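Local coordinates for protein tail assembly chaperone (Enterobacteria phage HK97, PDB 2OB9) that probably acts as a chaperone in phage tail assembly and belongs to a highly diverged group that shares a spiral structure, at residues A[17-22]-A[35-40]; A[25-30]-A[102-107]; A[75-80]-A[87-92]. One frame throughout, in Å; residues are numbered along the deposited sequence.

Contact 1. Residues A[17-22]-A[35-40]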
# COMPACT_ATOMS: atom_id res chain seq x y z
N GLY A 17 -35.30 -16.18 -5.06
CA GLY A 17 -34.03 -15.49 -5.05
C GLY A 17 -33.03 -16.09 -4.10
O GLY A 17 -31.88 -15.75 -4.18
N PHE A 18 -33.43 -17.03 -3.25
CA PHE A 18 -32.61 -17.45 -2.11
C PHE A 18 -32.60 -18.95 -1.94
O PHE A 18 -33.63 -19.54 -1.86
CB PHE A 18 -33.17 -16.84 -0.80
CG PHE A 18 -33.09 -15.36 -0.76
CD1 PHE A 18 -31.98 -14.75 -0.22
CD2 PHE A 18 -34.08 -14.57 -1.35
CE1 PHE A 18 -31.87 -13.38 -0.22
CE2 PHE A 18 -33.95 -13.20 -1.38
CZ PHE A 18 -32.84 -12.60 -0.80
N ARG A 19 -31.42 -19.54 -1.85
CA ARG A 19 -31.28 -20.84 -1.17
C ARG A 19 -31.84 -20.74 0.26
O ARG A 19 -31.66 -19.74 0.93
CB ARG A 19 -29.81 -21.24 -1.10
CG ARG A 19 -29.26 -21.59 -2.45
CD ARG A 19 -27.83 -22.02 -2.32
NE ARG A 19 -27.27 -22.29 -3.63
CZ ARG A 19 -25.98 -22.42 -3.87
NH1 ARG A 19 -25.10 -22.35 -2.87
NH2 ARG A 19 -25.56 -22.64 -5.10
N HIS A 20 -32.51 -21.78 0.72
CA HIS A 20 -33.21 -21.70 2.00
C HIS A 20 -33.57 -23.10 2.47
O HIS A 20 -33.57 -24.02 1.67
CB HIS A 20 -34.44 -20.80 1.92
CG HIS A 20 -35.48 -21.26 0.93
ND1 HIS A 20 -36.68 -21.86 1.32
CD2 HIS A 20 -35.53 -21.18 -0.42
CE1 HIS A 20 -37.39 -22.14 0.24
NE2 HIS A 20 -36.72 -21.75 -0.82
N LYS A 21 -33.85 -23.25 3.76
CA LYS A 21 -34.28 -24.53 4.30
C LYS A 21 -35.13 -24.38 5.56
O LYS A 21 -35.10 -23.34 6.22
CB LYS A 21 -33.07 -25.47 4.56
CG LYS A 21 -31.93 -24.84 5.37
CD LYS A 21 -30.92 -25.90 5.77
CE LYS A 21 -30.01 -25.39 6.87
NZ LYS A 21 -28.65 -24.98 6.40
N THR A 22 -35.89 -25.42 5.88
CA THR A 22 -36.60 -25.50 7.12
C THR A 22 -35.75 -26.20 8.16
O THR A 22 -35.20 -27.27 7.92
CB THR A 22 -37.95 -26.19 6.95
OG1 THR A 22 -38.74 -25.43 6.02
CG2 THR A 22 -38.70 -26.24 8.29
N LEU A 35 -34.42 -20.71 7.21
CA LEU A 35 -33.15 -20.03 7.06
C LEU A 35 -32.88 -19.84 5.57
O LEU A 35 -32.95 -20.79 4.79
CB LEU A 35 -32.01 -20.89 7.68
CG LEU A 35 -32.02 -21.14 9.20
CD1 LEU A 35 -30.75 -21.87 9.65
CD2 LEU A 35 -32.22 -19.83 10.02
N ARG A 36 -32.56 -18.61 5.20
CA ARG A 36 -32.22 -18.26 3.82
C ARG A 36 -30.78 -17.74 3.81
O ARG A 36 -30.32 -17.23 4.80
CB ARG A 36 -33.23 -17.21 3.28
CG ARG A 36 -33.01 -15.78 3.75
CD ARG A 36 -33.87 -14.94 2.86
NE ARG A 36 -34.16 -13.54 3.18
CZ ARG A 36 -33.27 -12.56 3.28
NH1 ARG A 36 -31.96 -12.83 3.29
NH2 ARG A 36 -33.70 -11.29 3.46
N GLU A 37 -30.05 -17.93 2.71
CA GLU A 37 -28.78 -17.26 2.51
C GLU A 37 -28.99 -15.72 2.59
O GLU A 37 -30.08 -15.25 2.35
CB GLU A 37 -28.17 -17.65 1.17
CG GLU A 37 -28.92 -17.10 -0.02
CD GLU A 37 -28.29 -17.54 -1.32
OE1 GLU A 37 -27.09 -17.27 -1.49
OE2 GLU A 37 -29.01 -18.14 -2.16
N PRO A 38 -27.96 -14.95 2.99
CA PRO A 38 -28.15 -13.50 3.03
C PRO A 38 -28.30 -12.87 1.67
O PRO A 38 -27.75 -13.36 0.67
CB PRO A 38 -26.88 -12.99 3.70
CG PRO A 38 -26.31 -14.19 4.39
CD PRO A 38 -26.64 -15.34 3.53
N SER A 39 -29.04 -11.77 1.66
CA SER A 39 -29.24 -11.00 0.48
C SER A 39 -27.95 -10.27 0.20
O SER A 39 -27.06 -10.21 1.05
CB SER A 39 -30.46 -10.06 0.65
OG SER A 39 -30.08 -8.80 1.16
N GLY A 40 -27.80 -9.74 -1.02
CA GLY A 40 -26.62 -8.90 -1.31
C GLY A 40 -26.64 -7.56 -0.59
O GLY A 40 -25.61 -6.93 -0.43

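Contact 2. Residues A[25-30]-A[102-107]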
# COMPACT_ATOMS: atom_id res chain seq x y z
N VAL A 25 -35.88 -25.79 15.67
CA VAL A 25 -35.01 -25.28 16.72
C VAL A 25 -35.42 -25.75 18.13
O VAL A 25 -36.26 -25.15 18.78
CB VAL A 25 -34.58 -23.77 16.50
CG1 VAL A 25 -35.51 -22.99 15.56
CG2 VAL A 25 -34.12 -23.02 17.79
N PRO A 26 -34.77 -26.85 18.58
CA PRO A 26 -34.99 -27.58 19.84
C PRO A 26 -35.11 -26.67 21.04
O PRO A 26 -35.92 -26.94 21.94
CB PRO A 26 -33.70 -28.41 19.99
CG PRO A 26 -33.25 -28.66 18.57
CD PRO A 26 -33.69 -27.46 17.78
N GLU A 27 -34.32 -25.60 21.05
CA GLU A 27 -34.22 -24.73 22.22
C GLU A 27 -35.26 -23.61 22.18
O GLU A 27 -35.45 -22.90 23.17
CB GLU A 27 -32.81 -24.17 22.34
CG GLU A 27 -32.21 -23.93 20.98
CD GLU A 27 -31.15 -24.93 20.60
OE1 GLU A 27 -30.29 -25.21 21.45
OE2 GLU A 27 -31.18 -25.39 19.45
N TRP A 28 -35.92 -23.46 21.04
CA TRP A 28 -37.06 -22.57 20.96
C TRP A 28 -38.30 -23.40 20.80
O TRP A 28 -39.09 -23.20 19.86
CB TRP A 28 -36.92 -21.58 19.81
CG TRP A 28 -35.75 -20.63 19.90
CD1 TRP A 28 -34.94 -20.35 20.99
CD2 TRP A 28 -35.31 -19.77 18.84
NE1 TRP A 28 -34.01 -19.38 20.65
CE2 TRP A 28 -34.22 -19.01 19.34
CE3 TRP A 28 -35.73 -19.57 17.51
CZ2 TRP A 28 -33.54 -18.08 18.55
CZ3 TRP A 28 -35.06 -18.65 16.73
CH2 TRP A 28 -33.97 -17.91 17.25
N GLU A 29 -38.45 -24.36 21.70
CA GLU A 29 -39.64 -25.22 21.84
C GLU A 29 -40.01 -26.04 20.62
O GLU A 29 -41.17 -26.39 20.43
CB GLU A 29 -40.82 -24.42 22.39
CG GLU A 29 -40.41 -23.72 23.69
CD GLU A 29 -41.50 -22.89 24.32
OE1 GLU A 29 -42.60 -22.78 23.72
OE2 GLU A 29 -41.25 -22.35 25.42
N GLY A 30 -39.02 -26.39 19.80
CA GLY A 30 -39.25 -27.27 18.66
C GLY A 30 -39.79 -26.52 17.45
O GLY A 30 -40.06 -27.11 16.44
N GLY A 102 -27.27 -14.58 21.40
CA GLY A 102 -26.42 -15.54 22.07
C GLY A 102 -26.26 -16.80 21.25
O GLY A 102 -26.40 -16.76 20.02
N PRO A 103 -25.94 -17.92 21.92
CA PRO A 103 -25.52 -19.18 21.30
C PRO A 103 -26.46 -19.76 20.22
O PRO A 103 -25.98 -20.24 19.19
CB PRO A 103 -25.41 -20.13 22.51
CG PRO A 103 -25.08 -19.24 23.65
CD PRO A 103 -25.90 -17.99 23.39
N VAL A 104 -27.76 -19.74 20.45
CA VAL A 104 -28.73 -20.24 19.48
C VAL A 104 -28.73 -19.41 18.19
O VAL A 104 -28.60 -19.96 17.09
CB VAL A 104 -30.17 -20.39 20.10
CG1 VAL A 104 -31.19 -20.86 19.04
CG2 VAL A 104 -30.12 -21.34 21.28
N HIS A 105 -28.87 -18.09 18.33
CA HIS A 105 -28.85 -17.17 17.20
C HIS A 105 -27.59 -17.36 16.36
O HIS A 105 -27.63 -17.40 15.15
CB HIS A 105 -28.93 -15.72 17.68
CG HIS A 105 -30.03 -15.48 18.66
ND1 HIS A 105 -29.97 -15.92 19.96
CD2 HIS A 105 -31.23 -14.88 18.52
CE1 HIS A 105 -31.07 -15.58 20.59
NE2 HIS A 105 -31.87 -14.97 19.73
N SER A 106 -26.47 -17.50 17.04
CA SER A 106 -25.21 -17.57 16.35
C SER A 106 -25.03 -18.92 15.65
O SER A 106 -24.43 -18.98 14.60
CB SER A 106 -24.07 -17.22 17.31
OG SER A 106 -23.53 -18.39 17.91
N ARG A 107 -25.60 -19.97 16.21
CA ARG A 107 -25.63 -21.32 15.58
C ARG A 107 -26.61 -21.34 14.39
O ARG A 107 -26.41 -22.05 13.43
CB ARG A 107 -26.06 -22.35 16.61
CG ARG A 107 -26.06 -23.79 16.09
CD ARG A 107 -26.70 -24.85 17.06
NE ARG A 107 -28.14 -24.66 17.36
CZ ARG A 107 -29.13 -24.92 16.50
NH1 ARG A 107 -28.86 -25.36 15.26
NH2 ARG A 107 -30.41 -24.75 16.87

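Contact 3. Residues A[75-80]-A[87-92]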
# COMPACT_ATOMS: atom_id res chain seq x y z
N LEU A 75 -26.28 -9.86 9.74
CA LEU A 75 -26.51 -11.01 8.92
C LEU A 75 -27.65 -11.84 9.51
O LEU A 75 -28.47 -12.38 8.77
CB LEU A 75 -25.23 -11.86 8.75
CG LEU A 75 -24.27 -11.59 7.62
CD1 LEU A 75 -23.18 -12.67 7.54
CD2 LEU A 75 -25.03 -11.46 6.30
N PHE A 76 -27.67 -12.00 10.82
CA PHE A 76 -28.70 -12.86 11.47
C PHE A 76 -30.13 -12.43 11.19
O PHE A 76 -31.03 -13.25 10.88
CB PHE A 76 -28.48 -12.95 12.99
CG PHE A 76 -29.60 -13.69 13.71
CD1 PHE A 76 -29.68 -15.08 13.67
CD2 PHE A 76 -30.59 -12.99 14.42
CE1 PHE A 76 -30.72 -15.76 14.33
CE2 PHE A 76 -31.63 -13.68 15.08
CZ PHE A 76 -31.67 -15.06 15.04
N ILE A 77 -30.35 -11.14 11.36
CA ILE A 77 -31.62 -10.54 11.15
C ILE A 77 -32.09 -10.79 9.71
O ILE A 77 -33.26 -10.90 9.45
CB ILE A 77 -31.51 -9.08 11.48
CG1 ILE A 77 -31.63 -8.89 12.98
CG2 ILE A 77 -32.49 -8.24 10.69
CD1 ILE A 77 -30.97 -7.57 13.43
N ASP A 78 -31.14 -10.89 8.80
CA ASP A 78 -31.45 -11.05 7.42
C ASP A 78 -31.70 -12.50 7.03
O ASP A 78 -32.51 -12.79 6.15
CB ASP A 78 -30.30 -10.49 6.59
CG ASP A 78 -30.66 -10.38 5.11
OD1 ASP A 78 -31.55 -9.56 4.77
OD2 ASP A 78 -30.03 -11.13 4.33
N VAL A 79 -31.01 -13.42 7.68
CA VAL A 79 -31.20 -14.83 7.32
C VAL A 79 -32.43 -15.49 7.91
O VAL A 79 -32.88 -16.48 7.37
CB VAL A 79 -29.93 -15.69 7.59
CG1 VAL A 79 -28.72 -15.07 6.92
CG2 VAL A 79 -29.70 -15.92 9.10
N LEU A 80 -32.97 -14.95 9.00
CA LEU A 80 -33.97 -15.66 9.81
C LEU A 80 -35.39 -15.31 9.42
O LEU A 80 -35.79 -14.16 9.53
CB LEU A 80 -33.80 -15.39 11.33
CG LEU A 80 -34.73 -16.19 12.26
CD1 LEU A 80 -34.27 -17.66 12.30
CD2 LEU A 80 -34.81 -15.61 13.69
N PRO A 87 -39.65 -12.37 7.04
CA PRO A 87 -38.64 -11.91 8.03
C PRO A 87 -39.16 -11.92 9.46
O PRO A 87 -40.27 -11.45 9.71
CB PRO A 87 -38.39 -10.45 7.60
CG PRO A 87 -39.75 -10.04 6.81
CD PRO A 87 -39.88 -11.34 6.01
N VAL A 88 -38.40 -12.46 10.40
CA VAL A 88 -38.80 -12.31 11.81
C VAL A 88 -38.56 -10.87 12.35
O VAL A 88 -39.38 -10.33 13.12
CB VAL A 88 -38.09 -13.36 12.74
CG1 VAL A 88 -38.57 -13.21 14.19
CG2 VAL A 88 -38.37 -14.78 12.27
N PHE A 89 -37.40 -10.30 11.98
CA PHE A 89 -36.94 -9.02 12.47
C PHE A 89 -36.75 -8.12 11.29
O PHE A 89 -36.34 -8.60 10.22
CB PHE A 89 -35.62 -9.14 13.24
CG PHE A 89 -35.70 -10.02 14.45
CD1 PHE A 89 -36.43 -9.62 15.58
CD2 PHE A 89 -35.04 -11.27 14.47
CE1 PHE A 89 -36.54 -10.45 16.72
CE2 PHE A 89 -35.12 -12.10 15.61
CZ PHE A 89 -35.87 -11.68 16.74
N SER A 90 -37.10 -6.84 11.42
CA SER A 90 -36.67 -5.88 10.42
C SER A 90 -35.23 -5.43 10.71
O SER A 90 -34.70 -5.56 11.83
CB SER A 90 -37.60 -4.66 10.38
OG SER A 90 -37.42 -3.91 11.56
N VAL A 91 -34.61 -4.88 9.66
CA VAL A 91 -33.36 -4.12 9.76
C VAL A 91 -33.36 -3.14 10.95
O VAL A 91 -32.35 -2.99 11.63
CB VAL A 91 -33.02 -3.42 8.39
CG1 VAL A 91 -34.30 -3.11 7.57
CG2 VAL A 91 -32.15 -2.18 8.56
N ASP A 92 -34.51 -2.53 11.22
CA ASP A 92 -34.63 -1.50 12.23
C ASP A 92 -34.49 -1.97 13.68
O ASP A 92 -34.28 -1.16 14.58
CB ASP A 92 -35.93 -0.70 12.03
CG ASP A 92 -35.93 0.10 10.74
OD1 ASP A 92 -34.84 0.52 10.27
OD2 ASP A 92 -37.02 0.30 10.18
O HOH W 1 -35.09 -11.79 10.86

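Contact 1. Residues A[17-22]-A[35-40]
Phe18 and Arg36 lie side by side, pointing the same way, and form the aromatic and cationic part of the contact between 17-22 and 35-40. The methylene CD of Arg36 sits over one face of the Phe18 ring, 3.9 Å from its centroid, a CH-pi contact. Further out the guanidinium is stacked on the ring with the two planes 30° apart; Arg36 CZ lies off-centre, 4.3 Å from the Phe18 centroid, so the cation-pi component is displaced from the ring normal. Arg36 NH1 also donates to Glu37 O and makes a salt bridge with Asp78, which together fix how the guanidinium is turned. At the ring's edge, Phe18 CE1 meets Ser39 CA at 3.6 Å.

Backbone bonding identifies the motif: an antiparallel beta hairpin of strands 20-25 and 31-36. Lys21 and Leu35 are a hydrogen-bonded pair, with Lys21 N to Leu35 O at 2.8 Å and Leu35 N to Lys21 O at 2.9 Å. His20 and Arg36 are the adjacent non-hydrogen-bonded pair, their side chains on the opposite face of the sheet from those of Lys21 and Leu35.

One more backbone bond follows, Glu37 N to Arg19 O at 3.0 Å, and the Glu37 carboxylate adds a second link, its OE2 accepting from Arg19 N at 2.8 Å on the anti side. A chi1 of 69° puts Glu37 CG 3.9 Å from Phe18 CD1, and the extended chain beyond carries the carboxylate on toward Arg19 N. Glu37 OE1 bridges to Arg107 of the second subunit, and Arg19 NE to Glu27 of that subunit.

Contact 2. Residues A[25-30]-A[102-107]
Val104 sets its two methyls by a chi1 of 177°: CG1 is anti to the backbone N and meets Trp28 and Val25, while CG2, anti to the carbonyl carbon, meets Glu27. From the other segment, Trp28 carries CG anti to its carbonyl carbon, and the indole and the Val104 side chain run antiparallel alongside each other.

Apolar contacts converge on that valine. Its CG1 lies 3.6 Å from Trp28 CE2, above the indole plane but displaced toward the rim, and 3.8 Å from Val25 CG2. The second methyl, Val104 CG2, comes to 3.3 Å from Glu27 CG, so the aliphatic part of the glutamate runs past the valine before its charged end turns to Arg107.

The aromatic pair is edge-to-face. The indole edge is directed at one face of the His105 imidazole, with planes at 63° and the centroids of the six-membered Trp28 ring and the His105 ring 5.3 Å apart; the leading atom, Trp28 CZ2, is 3.7 Å from His105 NE2. That nitrogen has its polar partner in Ala11 O of the third subunit, which probably helps to fix the turn of the imidazole.

Glu27 and Arg107 meet tip to tip in a salt bridge, Arg107 NH2 to Glu27 OE2 at 2.8 Å. The N-H...O angle of 132° is well short of straight, and the donor stands above the carboxylate plane. Both chains bend on the way, the glutamate at chi2 and the arginine at chi3.

Within 25-30, Val25 O accepts from Trp28 N and Gly30 N on opposite faces of its plane. The arrangement is that of the connection of a beta hairpin, between strands 20-25 and 31-36, laid against the first turn of helix 103-113.

Contact 3. Residues A[75-80]-A[87-92]
Leu80 and Val88 pair where helix 61-79 gives way to short strand 80-81, and the chain then doubles back so that 87-92 packs against the helix C-terminal end. Leu80 is the first residue to leave helical geometry, and its carbonyl receives Val88 N at 3.2 Å in an almost straight bond (176°).

The tight part is apolar. Phe89 CE2 touches two side chains, 3.9 Å from Phe76 CE2 and 4.0 Å from Leu80 CD2, with the side chains crossing obliquely. Leu80 holds CG anti to its backbone N (chi1 -174°), and that atom meets Val88 CG2 at 3.9 Å. Ile77 crosses Phe89 at about a right angle, its CG1 resting 4.0 Å from Phe89 CB. Val97 of helix 94-98 packs on Phe76, Ile77 and Phe89, while Met12 of the third subunit packs on Phe89.

The contact thins at both ends of 87-92, where Pro87 and Val91 are exposed and contribute little. On the Val91 side the Ile77 methyl CG2 reaches mainly backbone, with Ser90 O 3.7 Å away. Val88 is only partly exposed, with Leu7 of the third subunit packed on it.

Between the helix end and the returning chain, one water lies within hydrogen-bonding reach of Ile77 O and Leu80 O, which have to share its protons with other acceptors, and it accepts from Phe89 N at 3.0 Å.

From the N terminus, the chain enters the hairpin at 17-22, passes through 25-30 and returns at 35-40, where contact 1 closes the hairpin. Contact 2 begins within that hairpin but closes only at 102-107, so contacts 1 and 2 cross, while contact 3 is a short local closure lying wholly within the span of contact 2. Contact 1 precedes contact 3 in series, yet the two meet in space: Pro38 packs on Leu75, and Ser39 N probably bonds to Asp78 OD2. Contacts 2 and 3 touch through Phe76, against His105 and Trp28. Together they tie the hairpin to helices 61-79 and 103-113, and both 2 and 3 also touch the third subunit.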